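PDB 3LDU: putative methylase, which probably methylates guanine bases of ribosomal RNA, and is seen with GTP bound in its methyltransferase domain. Local coordinates for residues I32-D37 and H63-E68; E79-I84 and V154-D159; F96-A101 and K120-S125; P112-I117 and V147-D152. All blocks are in the same frame, centred on the assembly; numbering follows the deposited sequence.

Contact 1: I32-D37 and H63-E68; sequences IIKTED and HLKIAE
Lys34 and Glu68 run at each other from opposite directions, while Lys65 comes in at about a right angle to Lys34, and the three charged ends gather at one point. Lys34 leaves strand 31-36 with CG swung away from the backbone N (chi1 -167°) and then bends at chi3 (-39°), a kink absent from the other two chains: Lys65 and Glu68 are extended beyond CG. The tight bond of the group belongs to strand 63-70 itself. Lys65 NZ donates to Glu68 OE2 at 2.8 Å, meeting the oxygen on its anti side and 28° out of the carboxylate plane. Lys34 NZ approaches the same oxygen, Glu68 OE2, but stops at 3.6 Å, a long salt bridge without a hydrogen bond. The two ammonium groups are 4.0 Å apart, NZ of Lys34 to NZ of Lys65. A water ties them together, accepting from Lys34 NZ at 3.1 Å and from Lys65 NZ at 3.0 Å.

The two strands belong to one mixed sheet, with strands 39-44 and 7-12 lying between them, so Lys34 and Glu68 have to reach across two intervening strands to meet. Each strand carries a classic beta bulge close by: Ile33 and Lys34 opposite Thr41, Ile66 and Ala67 opposite Ile156. The sharing is uneven: one carboxylate serves two ammonium groups at the surface, firmly bonded to Lys65 and more loosely attracted to Lys34, and its negative charge and the shared water probably let the two ammonium groups lie this close.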
loop_
_atom_site.group_PDB
_atom_site.type_symbol
_atom_site.label_atom_id
_atom_site.label_comp_id
_atom_site.label_asym_id
_atom_site.label_seq_id
_atom_site.Cartn_x
_atom_site.Cartn_y
_atom_site.Cartn_z
ATOM N N ILE A 32 2.846 9.397 15.358
ATOM C CA ILE A 32 3.796 8.345 14.994
ATOM C C ILE A 32 4.755 8.017 16.136
ATOM O O ILE A 32 5.475 8.890 16.626
ATOM C CB ILE A 32 4.586 8.728 13.741
ATOM C CG1 ILE A 32 3.620 8.833 12.556
ATOM C CG2 ILE A 32 5.691 7.705 13.460
ATOM C CD1 ILE A 32 4.255 9.235 11.283
ATOM N N ILE A 33 4.755 6.751 16.550
ATOM C CA ILE A 33 5.549 6.288 17.679
ATOM C C ILE A 33 6.931 5.805 17.256
ATOM O O ILE A 33 7.924 6.060 17.935
ATOM C CB ILE A 33 4.818 5.118 18.408
ATOM C CG1 ILE A 33 3.586 5.645 19.132
ATOM C CG2 ILE A 33 5.757 4.405 19.363
ATOM C CD1 ILE A 33 3.835 6.973 19.824
ATOM N N LYS A 34 6.987 5.096 16.138
ATOM C CA LYS A 34 8.234 4.507 15.681
ATOM C C LYS A 34 8.190 4.374 14.174
ATOM O O LYS A 34 7.192 3.922 13.621
ATOM C CB LYS A 34 8.414 3.125 16.307
ATOM C CG LYS A 34 9.805 2.533 16.173
ATOM C CD LYS A 34 9.823 1.092 16.680
ATOM C CE LYS A 34 8.949 0.920 17.923
ATOM N NZ LYS A 34 8.656 -0.515 18.241
ATOM N N THR A 35 9.269 4.788 13.516
ATOM C CA THR A 35 9.432 4.595 12.072
ATOM C C THR A 35 10.612 3.660 11.829
ATOM O O THR A 35 11.736 3.945 12.239
ATOM C CB THR A 35 9.675 5.923 11.327
ATOM O OG1 THR A 35 8.572 6.811 11.548
ATOM C CG2 THR A 35 9.818 5.676 9.827
ATOM N N GLU A 36 10.346 2.528 11.192
ATOM C CA GLU A 36 11.384 1.541 10.941
ATOM C C GLU A 36 11.300 1.144 9.489
ATOM O O GLU A 36 10.305 1.432 8.828
ATOM C CB GLU A 36 11.165 0.296 11.795
ATOM C CG GLU A 36 11.218 0.532 13.277
ATOM C CD GLU A 36 10.769 -0.687 14.045
ATOM O OE1 GLU A 36 9.552 -0.981 14.022
ATOM O OE2 GLU A 36 11.631 -1.356 14.655
ATOM N N ASP A 37 12.341 0.487 8.987
ATOM C CA ASP A 37 12.301 -0.014 7.621
ATOM C C ASP A 37 11.074 -0.917 7.480
ATOM O O ASP A 37 10.944 -1.919 8.194
ATOM C CB ASP A 37 13.563 -0.813 7.292
ATOM C CG ASP A 37 14.790 0.064 7.127
ATOM O OD1 ASP A 37 14.643 1.228 6.703
ATOM O OD2 ASP A 37 15.903 -0.421 7.414
ATOM N N HIS A 63 -2.290 -3.450 11.504
ATOM C CA HIS A 63 -2.233 -4.390 12.630
ATOM C C HIS A 63 -2.523 -3.696 13.947
ATOM O O HIS A 63 -2.074 -2.579 14.194
ATOM C CB HIS A 63 -0.831 -4.992 12.742
ATOM C CG HIS A 63 -0.433 -5.855 11.584
ATOM N ND1 HIS A 63 -0.602 -7.217 11.587
ATOM C CD2 HIS A 63 0.129 -5.543 10.393
ATOM C CE1 HIS A 63 -0.162 -7.720 10.444
ATOM N NE2 HIS A 63 0.295 -6.718 9.704
ATOM N N LEU A 64 -3.258 -4.380 14.812
ATOM C CA LEU A 64 -3.439 -3.928 16.181
ATOM C C LEU A 64 -2.333 -4.563 17.035
ATOM O O LEU A 64 -2.263 -5.782 17.155
ATOM C CB LEU A 64 -4.817 -4.354 16.694
ATOM C CG LEU A 64 -5.052 -4.101 18.192
ATOM C CD1 LEU A 64 -4.985 -2.606 18.502
ATOM C CD2 LEU A 64 -6.389 -4.674 18.617
ATOM N N LYS A 65 -1.456 -3.738 17.602
ATOM C CA LYS A 65 -0.341 -4.256 18.384
ATOM C C LYS A 65 -0.839 -4.724 19.745
ATOM O O LYS A 65 -1.540 -3.984 20.442
ATOM C CB LYS A 65 0.716 -3.192 18.587
ATOM C CG LYS A 65 2.026 -3.730 19.131
ATOM C CD LYS A 65 3.033 -2.607 19.280
ATOM C CE LYS A 65 4.335 -3.104 19.883
ATOM N NZ LYS A 65 5.348 -2.017 19.940
ATOM N N ILE A 66 -0.484 -5.955 20.107
ATOM C CA ILE A 66 -0.885 -6.525 21.405
ATOM C C ILE A 66 0.254 -6.491 22.415
ATOM O O ILE A 66 0.069 -6.131 23.587
ATOM C CB ILE A 66 -1.372 -7.994 21.247
ATOM C CG1 ILE A 66 -2.504 -8.076 20.227
ATOM C CG2 ILE A 66 -1.848 -8.554 22.598
ATOM C CD1 ILE A 66 -3.712 -7.232 20.589
ATOM N N ALA A 67 1.437 -6.885 21.980
ATOM C CA ALA A 67 2.544 -7.038 22.920
ATOM C C ALA A 67 3.876 -6.989 22.202
ATOM O O ALA A 67 3.968 -7.319 21.023
ATOM C CB ALA A 67 2.412 -8.348 23.668
ATOM N N GLU A 68 4.908 -6.579 22.928
ATOM C CA GLU A 68 6.273 -6.676 22.433
ATOM C C GLU A 68 7.168 -7.078 23.596
ATOM O O GLU A 68 7.063 -6.526 24.691
ATOM C CB GLU A 68 6.730 -5.354 21.804
ATOM C CG GLU A 68 8.193 -5.340 21.397
ATOM C CD GLU A 68 8.568 -4.104 20.594
ATOM O OE1 GLU A 68 9.640 -4.115 19.950
ATOM O OE2 GLU A 68 7.789 -3.126 20.602
HETATM O O HOH W 1 6.029 -1.560 17.082
#

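Contact 2: E79-I84 and V154-D159; sequences ENTKRI and VTISID
Chi1 of -59° and chi2 of 177° carry Ile156 CD1 out from strand 153-159 to the last turn of helix 74-82, where Thr81 with chi1 of -60° presents both of its branches to that methyl. Ile156 CD1 lies 3.6 Å from Thr81 OG1 and 3.9 Å from Thr81 CG2, so the isoleucine tip sits against the forked end of the threonine, with the two side chains roughly perpendicular. Further along the chain, Ile84 points its own CB toward the strand, and its CD1 reaches Ile156 CD1 at 4.4 Å, a looser apolar touch. One strand methyl thus meets both the last part of the helix and the chain that follows.

Both segments fall in the THUMP domain, and the contact is plain packing of a helix on the sheet, away from the GTP pocket. Trp86 also lies against Ile156, and Val118, Ala121 and Ile122 of helix 111-129 press on Thr81.

No hydrogen bond joins the segments. The buried hydroxyl of Thr81 is satisfied within its own helix, bonded to the backbone oxygen of Leu77, which lets OG1 lie beside a hydrocarbon without needing a polar partner from the strand.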
loop_
_atom_site.group_PDB
_atom_site.type_symbol
_atom_site.label_atom_id
_atom_site.label_comp_id
_atom_site.label_asym_id
_atom_site.label_seq_id
_atom_site.Cartn_x
_atom_site.Cartn_y
_atom_site.Cartn_z
ATOM N N GLU A 79 5.979 -18.552 27.683
ATOM C CA GLU A 79 5.638 -17.884 28.938
ATOM C C GLU A 79 5.176 -16.440 28.729
ATOM O O GLU A 79 4.191 -16.005 29.331
ATOM C CB GLU A 79 6.799 -17.952 29.933
ATOM C CG GLU A 79 7.046 -19.361 30.474
ATOM C CD GLU A 79 5.886 -19.885 31.330
ATOM O OE1 GLU A 79 5.263 -19.072 32.051
ATOM O OE2 GLU A 79 5.603 -21.105 31.286
ATOM N N ASN A 80 5.870 -15.697 27.872
ATOM C CA ASN A 80 5.491 -14.307 27.639
ATOM C C ASN A 80 4.169 -14.163 26.894
ATOM O O ASN A 80 3.412 -13.226 27.136
ATOM C CB ASN A 80 6.613 -13.546 26.915
ATOM C CG ASN A 80 7.849 -13.383 27.782
ATOM O OD1 ASN A 80 7.762 -13.438 29.008
ATOM N ND2 ASN A 80 9.000 -13.198 27.156
ATOM N N THR A 81 3.887 -15.093 25.987
ATOM C CA THR A 81 2.662 -15.009 25.214
ATOM C C THR A 81 1.477 -15.406 26.093
ATOM O O THR A 81 0.410 -14.783 26.045
ATOM C CB THR A 81 2.721 -15.936 23.993
ATOM O OG1 THR A 81 3.826 -15.553 23.159
ATOM C CG2 THR A 81 1.415 -15.848 23.193
ATOM N N LYS A 82 1.684 -16.443 26.898
ATOM C CA LYS A 82 0.636 -16.965 27.764
ATOM C C LYS A 82 0.195 -15.950 28.822
ATOM O O LYS A 82 -0.988 -15.893 29.175
ATOM C CB LYS A 82 1.093 -18.263 28.441
ATOM C CG LYS A 82 0.019 -18.871 29.347
ATOM C CD LYS A 82 0.444 -20.202 29.935
ATOM C CE LYS A 82 -0.598 -20.686 30.948
ATOM N NZ LYS A 82 -0.234 -21.985 31.571
ATOM N N ARG A 83 1.135 -15.149 29.320
ATOM C CA ARG A 83 0.826 -14.199 30.389
ATOM C C ARG A 83 -0.008 -13.012 29.917
ATOM O O ARG A 83 -0.588 -12.302 30.728
ATOM C CB ARG A 83 2.094 -13.717 31.104
ATOM C CG ARG A 83 3.184 -13.150 30.195
ATOM C CD ARG A 83 2.884 -11.737 29.686
ATOM N NE ARG A 83 4.023 -11.171 28.962
ATOM C CZ ARG A 83 3.989 -10.042 28.258
ATOM N NH1 ARG A 83 2.865 -9.343 28.168
ATOM N NH2 ARG A 83 5.082 -9.609 27.642
ATOM N N ILE A 84 -0.052 -12.784 28.609
ATOM C CA ILE A 84 -0.918 -11.751 28.051
ATOM C C ILE A 84 -2.364 -12.119 28.366
ATOM O O ILE A 84 -2.714 -13.299 28.354
ATOM C CB ILE A 84 -0.730 -11.654 26.529
ATOM C CG1 ILE A 84 0.697 -11.210 26.210
ATOM C CG2 ILE A 84 -1.765 -10.709 25.899
ATOM C CD1 ILE A 84 1.058 -11.381 24.754
ATOM N N VAL A 154 10.055 -9.823 19.936
ATOM C CA VAL A 154 8.829 -10.386 19.382
ATOM C C VAL A 154 7.738 -9.332 19.439
ATOM O O VAL A 154 7.537 -8.695 20.467
ATOM C CB VAL A 154 8.373 -11.587 20.218
ATOM C CG1 VAL A 154 7.056 -12.159 19.681
ATOM C CG2 VAL A 154 9.470 -12.665 20.264
ATOM N N THR A 155 7.050 -9.130 18.329
ATOM C CA THR A 155 5.865 -8.287 18.333
ATOM C C THR A 155 4.691 -9.166 17.955
ATOM O O THR A 155 4.729 -9.845 16.935
ATOM C CB THR A 155 5.973 -7.126 17.341
ATOM O OG1 THR A 155 7.012 -6.232 17.762
ATOM C CG2 THR A 155 4.655 -6.363 17.300
ATOM N N ILE A 156 3.664 -9.203 18.799
ATOM C CA ILE A 156 2.457 -9.932 18.454
ATOM C C ILE A 156 1.345 -8.929 18.162
ATOM O O ILE A 156 1.151 -7.961 18.906
ATOM C CB ILE A 156 2.011 -10.921 19.584
ATOM C CG1 ILE A 156 3.115 -11.937 19.876
ATOM C CG2 ILE A 156 0.771 -11.690 19.163
ATOM C CD1 ILE A 156 2.782 -12.886 21.009
ATOM N N SER A 157 0.623 -9.150 17.075
ATOM C CA SER A 157 -0.441 -8.244 16.712
ATOM C C SER A 157 -1.612 -9.033 16.161
ATOM O O SER A 157 -1.500 -10.234 15.906
ATOM C CB SER A 157 0.055 -7.254 15.649
ATOM O OG SER A 157 0.437 -7.953 14.478
ATOM N N ILE A 158 -2.738 -8.349 15.985
ATOM C CA ILE A 158 -3.892 -8.942 15.315
ATOM C C ILE A 158 -4.148 -8.175 14.024
ATOM O O ILE A 158 -4.186 -6.946 14.019
ATOM C CB ILE A 158 -5.163 -8.898 16.196
ATOM C CG1 ILE A 158 -4.840 -9.394 17.620
ATOM C CG2 ILE A 158 -6.298 -9.699 15.549
ATOM C CD1 ILE A 158 -6.049 -9.531 18.531
ATOM N N ASP A 159 -4.306 -8.906 12.930
ATOM C CA ASP A 159 -4.612 -8.300 11.636
ATOM C C ASP A 159 -6.034 -7.735 11.642
ATOM O O ASP A 159 -6.983 -8.472 11.925
ATOM C CB ASP A 159 -4.465 -9.362 10.546
ATOM C CG ASP A 159 -4.878 -8.855 9.175
ATOM O OD1 ASP A 159 -4.803 -7.635 8.958
ATOM O OD2 ASP A 159 -5.268 -9.680 8.323
#

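Contact 3: F96-A101 and K120-S125; sequences FPISKA and KAIVES
Ile122 is the bump that helix 111-129 pushes between Phe96 and Ile98, and its two branches go to different neighbours. The CG2 methyl comes in obliquely at the CD1-CE1 bond of the ring, 3.5 Å from CE1 of Phe96 and almost as near to CD1. The two side chains pass antiparallel here. The longer branch goes on to Ile98, where the side chains meet end to end, Ile122 CD1 lying 4.1 Å from Ile98 CD1.

With chi1 at 53°, CG of Phe96 sits between the backbone N and the carbonyl carbon, and the ring is directed at the helix, its CE1-CZ side lodging in the hollow between Ile122 and Val123. In the THUMP domain this lays helix 111-129 against strand 98-104, an outermost strand of the sheet, and against the residues leading into it; Lys119, one turn back on the helix, makes a cation-pi contact with the same ring. Val123, the residue after Ile122, adds a second bump: its CG2 methyl sits at the ring edge in plane, 3.8 Å from Phe96 CZ, with the valine side chain roughly perpendicular to that of Phe96. Leu126, one turn further along the helix, also touches Phe96.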
loop_
_atom_site.group_PDB
_atom_site.type_symbol
_atom_site.label_atom_id
_atom_site.label_comp_id
_atom_site.label_asym_id
_atom_site.label_seq_id
_atom_site.Cartn_x
_atom_site.Cartn_y
_atom_site.Cartn_z
ATOM N N PHE A 96 -8.910 -17.774 16.285
ATOM C CA PHE A 96 -7.629 -17.074 16.380
ATOM C C PHE A 96 -6.514 -17.856 15.695
ATOM O O PHE A 96 -5.573 -18.337 16.344
ATOM C CB PHE A 96 -7.269 -16.727 17.842
ATOM C CG PHE A 96 -7.316 -17.900 18.796
ATOM C CD1 PHE A 96 -6.149 -18.534 19.200
ATOM C CD2 PHE A 96 -8.525 -18.355 19.307
ATOM C CE1 PHE A 96 -6.191 -19.603 20.092
ATOM C CE2 PHE A 96 -8.574 -19.424 20.204
ATOM C CZ PHE A 96 -7.413 -20.052 20.591
ATOM N N PRO A 97 -6.608 -17.977 14.366
ATOM C CA PRO A 97 -5.559 -18.698 13.652
ATOM C C PRO A 97 -4.276 -17.869 13.724
ATOM O O PRO A 97 -4.360 -16.643 13.717
ATOM C CB PRO A 97 -6.092 -18.751 12.217
ATOM C CG PRO A 97 -6.944 -17.521 12.082
ATOM C CD PRO A 97 -7.571 -17.327 13.457
ATOM N N ILE A 98 -3.125 -18.522 13.834
ATOM C CA ILE A 98 -1.851 -17.803 13.797
ATOM C C ILE A 98 -1.479 -17.742 12.323
ATOM O O ILE A 98 -0.917 -18.678 11.761
ATOM C CB ILE A 98 -0.765 -18.504 14.634
ATOM C CG1 ILE A 98 -1.355 -19.012 15.960
ATOM C CG2 ILE A 98 0.390 -17.556 14.906
ATOM C CD1 ILE A 98 -1.997 -17.904 16.818
ATOM N N SER A 99 -1.853 -16.644 11.687
ATOM C CA SER A 99 -1.889 -16.615 10.237
ATOM C C SER A 99 -0.508 -16.517 9.633
ATOM O O SER A 99 -0.288 -16.951 8.501
ATOM C CB SER A 99 -2.773 -15.465 9.753
ATOM O OG SER A 99 -4.114 -15.679 10.170
ATOM N N LYS A 100 0.433 -15.965 10.390
ATOM C CA LYS A 100 1.749 -15.674 9.824
ATOM C C LYS A 100 2.782 -15.416 10.912
ATOM O O LYS A 100 2.470 -14.782 11.932
ATOM C CB LYS A 100 1.659 -14.441 8.929
ATOM C CG LYS A 100 2.979 -14.007 8.326
ATOM C CD LYS A 100 2.794 -12.726 7.531
ATOM C CE LYS A 100 4.018 -12.383 6.697
ATOM N NZ LYS A 100 3.852 -11.055 6.038
ATOM N N ALA A 101 4.001 -15.915 10.702
ATOM C CA ALA A 101 5.118 -15.536 11.567
ATOM C C ALA A 101 6.317 -15.196 10.713
ATOM O O ALA A 101 6.603 -15.885 9.728
ATOM C CB ALA A 101 5.468 -16.653 12.538
ATOM N N LYS A 120 -0.382 -22.446 21.197
ATOM C CA LYS A 120 -0.520 -23.152 22.470
ATOM C C LYS A 120 -0.669 -22.174 23.640
ATOM O O LYS A 120 -1.513 -22.373 24.525
ATOM C CB LYS A 120 0.678 -24.083 22.690
ATOM C CG LYS A 120 0.607 -24.947 23.955
ATOM C CD LYS A 120 1.730 -25.981 23.918
ATOM C CE LYS A 120 2.514 -26.042 25.215
ATOM N NZ LYS A 120 3.918 -26.511 24.981
ATOM N N ALA A 121 0.152 -21.125 23.651
ATOM C CA ALA A 121 0.106 -20.117 24.712
ATOM C C ALA A 121 -1.246 -19.420 24.791
ATOM O O ALA A 121 -1.799 -19.229 25.880
ATOM C CB ALA A 121 1.219 -19.092 24.525
ATOM N N ILE A 122 -1.778 -19.033 23.638
ATOM C CA ILE A 122 -3.071 -18.359 23.603
ATOM C C ILE A 122 -4.196 -19.301 24.051
ATOM O O ILE A 122 -5.112 -18.893 24.760
ATOM C CB ILE A 122 -3.365 -17.768 22.208
ATOM C CG1 ILE A 122 -2.295 -16.731 21.843
ATOM C CG2 ILE A 122 -4.762 -17.136 22.165
ATOM C CD1 ILE A 122 -2.514 -16.041 20.472
ATOM N N VAL A 123 -4.131 -20.557 23.626
ATOM C CA VAL A 123 -5.129 -21.527 24.056
ATOM C C VAL A 123 -5.094 -21.638 25.583
ATOM O O VAL A 123 -6.143 -21.618 26.248
ATOM C CB VAL A 123 -4.896 -22.907 23.400
ATOM C CG1 VAL A 123 -5.663 -23.997 24.137
ATOM C CG2 VAL A 123 -5.275 -22.867 21.921
ATOM N N GLU A 124 -3.888 -21.737 26.139
ATOM C CA GLU A 124 -3.733 -21.870 27.592
ATOM C C GLU A 124 -4.270 -20.639 28.319
ATOM O O GLU A 124 -4.958 -20.760 29.339
ATOM C CB GLU A 124 -2.265 -22.081 27.959
ATOM C CG GLU A 124 -1.752 -23.472 27.691
ATOM C CD GLU A 124 -1.539 -24.238 28.976
ATOM O OE1 GLU A 124 -2.408 -25.068 29.322
ATOM O OE2 GLU A 124 -0.511 -23.992 29.647
ATOM N N SER A 125 -3.947 -19.461 27.788
ATOM C CA SER A 125 -4.397 -18.192 28.360
ATOM C C SER A 125 -5.926 -18.085 28.399
ATOM O O SER A 125 -6.510 -17.715 29.423
ATOM C CB SER A 125 -3.816 -17.009 27.584
ATOM O OG SER A 125 -4.309 -15.784 28.105
#

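Contact 4: P112-I117 and V147-D152; sequences PDVQAI and VFIHKD
Val114 carries the helix side of this contact, fitting its two methyls against Val147 and Ile149, alternate residues of strand 145-150 that both point toward the helix. All the interactions across the segments are apolar. Val114 CG1 meets Val147 CG1 at 3.7 Å, methyl against methyl, with the two side chains set at a slant to each other. With Ile149 the approach is end-on, and Ile149 CD1 is 3.9 Å from Val114 CG2. The same isoleucine methyl also lies 4.1 Å from Val114 CG1, so it rests on the fork of the valine. What brings it there is an extended side chain, CG1 placed beside the backbone N (chi1 -45°) and CD1 then straight on (chi2 -178°).

No backbone bond joins the two segments: the helix bonds are internal, and those of the strand go to its sheet neighbours. On the helix, Ala116 N bonds to Pro112 O and Ile117 N to Asp113 O, both at 3.0 Å. Strand 145-150 is bonded to strand 98-104 on one side and strand 153-159 on the other, while its inward side chains face helix 111-129.

Other apolar groups complete this buried packing of helix on sheet in the THUMP domain: Ala101 and Leu108 also touch Val114, and Val154 touches both Val147 and Ile149. With only aliphatic carbon meeting between the segments, the hold rests on close fit and on burial from water, with no charge or directional bond between them.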
loop_
_atom_site.group_PDB
_atom_site.type_symbol
_atom_site.label_atom_id
_atom_site.label_comp_id
_atom_site.label_asym_id
_atom_site.label_seq_id
_atom_site.Cartn_x
_atom_site.Cartn_y
_atom_site.Cartn_z
ATOM N N PRO A 112 7.314 -21.891 11.646
ATOM C CA PRO A 112 6.150 -22.732 11.963
ATOM C C PRO A 112 6.123 -23.130 13.438
ATOM O O PRO A 112 5.034 -23.288 13.999
ATOM C CB PRO A 112 6.349 -23.964 11.075
ATOM C CG PRO A 112 7.209 -23.456 9.919
ATOM C CD PRO A 112 8.134 -22.459 10.559
ATOM N N ASP A 113 7.292 -23.287 14.056
ATOM C CA ASP A 113 7.355 -23.596 15.484
ATOM C C ASP A 113 6.954 -22.401 16.340
ATOM O O ASP A 113 6.308 -22.561 17.394
ATOM C CB ASP A 113 8.736 -24.114 15.873
ATOM C CG ASP A 113 9.032 -25.462 15.251
ATOM O OD1 ASP A 113 8.182 -26.374 15.382
ATOM O OD2 ASP A 113 10.095 -25.606 14.612
ATOM N N VAL A 114 7.319 -21.205 15.879
ATOM C CA VAL A 114 6.880 -19.972 16.527
ATOM C C VAL A 114 5.347 -19.930 16.523
ATOM O O VAL A 114 4.715 -19.619 17.540
ATOM C CB VAL A 114 7.450 -18.726 15.819
ATOM C CG1 VAL A 114 6.707 -17.457 16.234
ATOM C CG2 VAL A 114 8.949 -18.595 16.077
ATOM N N GLN A 115 4.756 -20.260 15.380
ATOM C CA GLN A 115 3.303 -20.250 15.235
ATOM C C GLN A 115 2.647 -21.238 16.192
ATOM O O GLN A 115 1.654 -20.903 16.832
ATOM C CB GLN A 115 2.872 -20.584 13.805
ATOM C CG GLN A 115 3.201 -19.512 12.761
ATOM C CD GLN A 115 2.852 -20.010 11.361
ATOM O OE1 GLN A 115 3.584 -20.806 10.782
ATOM N NE2 GLN A 115 1.704 -19.580 10.836
ATOM N N ALA A 116 3.194 -22.452 16.271
ATOM C CA ALA A 116 2.607 -23.488 17.119
ATOM C C ALA A 116 2.685 -23.104 18.588
ATOM O O ALA A 116 1.730 -23.304 19.320
ATOM C CB ALA A 116 3.293 -24.832 16.904
ATOM N N ILE A 117 3.830 -22.579 19.015
ATOM C CA ILE A 117 4.027 -22.221 20.416
ATOM C C ILE A 117 3.105 -21.065 20.818
ATOM O O ILE A 117 2.509 -21.081 21.899
ATOM C CB ILE A 117 5.506 -21.878 20.722
ATOM C CG1 ILE A 117 6.372 -23.145 20.693
ATOM C CG2 ILE A 117 5.636 -21.169 22.075
ATOM C CD1 ILE A 117 6.236 -24.022 21.942
ATOM N N VAL A 147 2.834 -12.757 14.134
ATOM C CA VAL A 147 4.001 -12.699 15.012
ATOM C C VAL A 147 5.202 -12.254 14.186
ATOM O O VAL A 147 5.426 -12.777 13.093
ATOM C CB VAL A 147 4.321 -14.069 15.644
ATOM C CG1 VAL A 147 5.474 -13.953 16.639
ATOM C CG2 VAL A 147 3.093 -14.640 16.335
ATOM N N PHE A 148 5.948 -11.281 14.705
ATOM C CA PHE A 148 7.103 -10.731 13.999
ATOM C C PHE A 148 8.271 -10.697 14.979
ATOM O O PHE A 148 8.164 -10.102 16.049
ATOM C CB PHE A 148 6.777 -9.313 13.512
ATOM C CG PHE A 148 7.916 -8.625 12.817
ATOM C CD1 PHE A 148 8.173 -8.871 11.476
ATOM C CD2 PHE A 148 8.706 -7.706 13.497
ATOM C CE1 PHE A 148 9.218 -8.233 10.828
ATOM C CE2 PHE A 148 9.750 -7.060 12.844
ATOM C CZ PHE A 148 10.007 -7.332 11.518
ATOM N N ILE A 149 9.371 -11.364 14.632
ATOM C CA ILE A 149 10.547 -11.387 15.497
ATOM C C ILE A 149 11.744 -10.783 14.771
ATOM O O ILE A 149 12.079 -11.189 13.659
ATOM C CB ILE A 149 10.881 -12.812 15.983
ATOM C CG1 ILE A 149 9.599 -13.535 16.445
ATOM C CG2 ILE A 149 11.897 -12.763 17.134
ATOM C CD1 ILE A 149 9.822 -14.946 17.006
ATOM N N HIS A 150 12.363 -9.787 15.397
ATOM C CA HIS A 150 13.508 -9.130 14.787
ATOM C C HIS A 150 14.557 -8.936 15.863
ATOM O O HIS A 150 14.289 -8.325 16.898
ATOM C CB HIS A 150 13.092 -7.796 14.177
ATOM C CG HIS A 150 14.232 -7.043 13.564
ATOM N ND1 HIS A 150 14.720 -7.328 12.308
ATOM C CD2 HIS A 150 14.996 -6.043 14.049
ATOM C CE1 HIS A 150 15.726 -6.517 12.036
ATOM N NE2 HIS A 150 15.914 -5.722 13.076
ATOM N N LYS A 151 15.734 -9.513 15.643
ATOM C CA LYS A 151 16.797 -9.469 16.636
ATOM C C LYS A 151 16.276 -9.852 18.023
ATOM O O LYS A 151 16.594 -9.205 19.023
ATOM C CB LYS A 151 17.445 -8.085 16.657
ATOM C CG LYS A 151 18.168 -7.762 15.346
ATOM C CD LYS A 151 18.917 -6.444 15.404
ATOM C CE LYS A 151 19.372 -6.034 14.003
ATOM N NZ LYS A 151 20.102 -4.729 14.000
ATOM N N ASP A 152 15.460 -10.902 18.052
ATOM C CA ASP A 152 14.918 -11.482 19.286
ATOM C C ASP A 152 13.806 -10.674 19.962
ATOM O O ASP A 152 13.318 -11.069 21.019
ATOM C CB ASP A 152 16.037 -11.778 20.288
ATOM C CG ASP A 152 17.083 -12.708 19.723
ATOM O OD1 ASP A 152 16.707 -13.629 18.974
ATOM O OD2 ASP A 152 18.281 -12.518 20.028
#

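From the N terminus, contact 1 comes first, closing a loop from strand 31-36 to strand 63-70 across the surface of the sheet before any other begins. Contact 2 then opens on helix 74-82 and closes far along the chain at strand 153-159, with contacts 3 and 4 nested inside its loop. Those two cross, since 96-101, 112-117, 120-125 and 147-152 alternate, and both use helix 111-129 against neighbouring strands 98-104 and 145-150. Lys82 and Glu124 form a salt bridge joining contacts 2 and 3, and Ile98 O with Gln115 NE2 links 3 to 4. Contact 1 reaches contact 2 through strands 63-70 and 153-159, neighbours in the sheet that all four contacts reach.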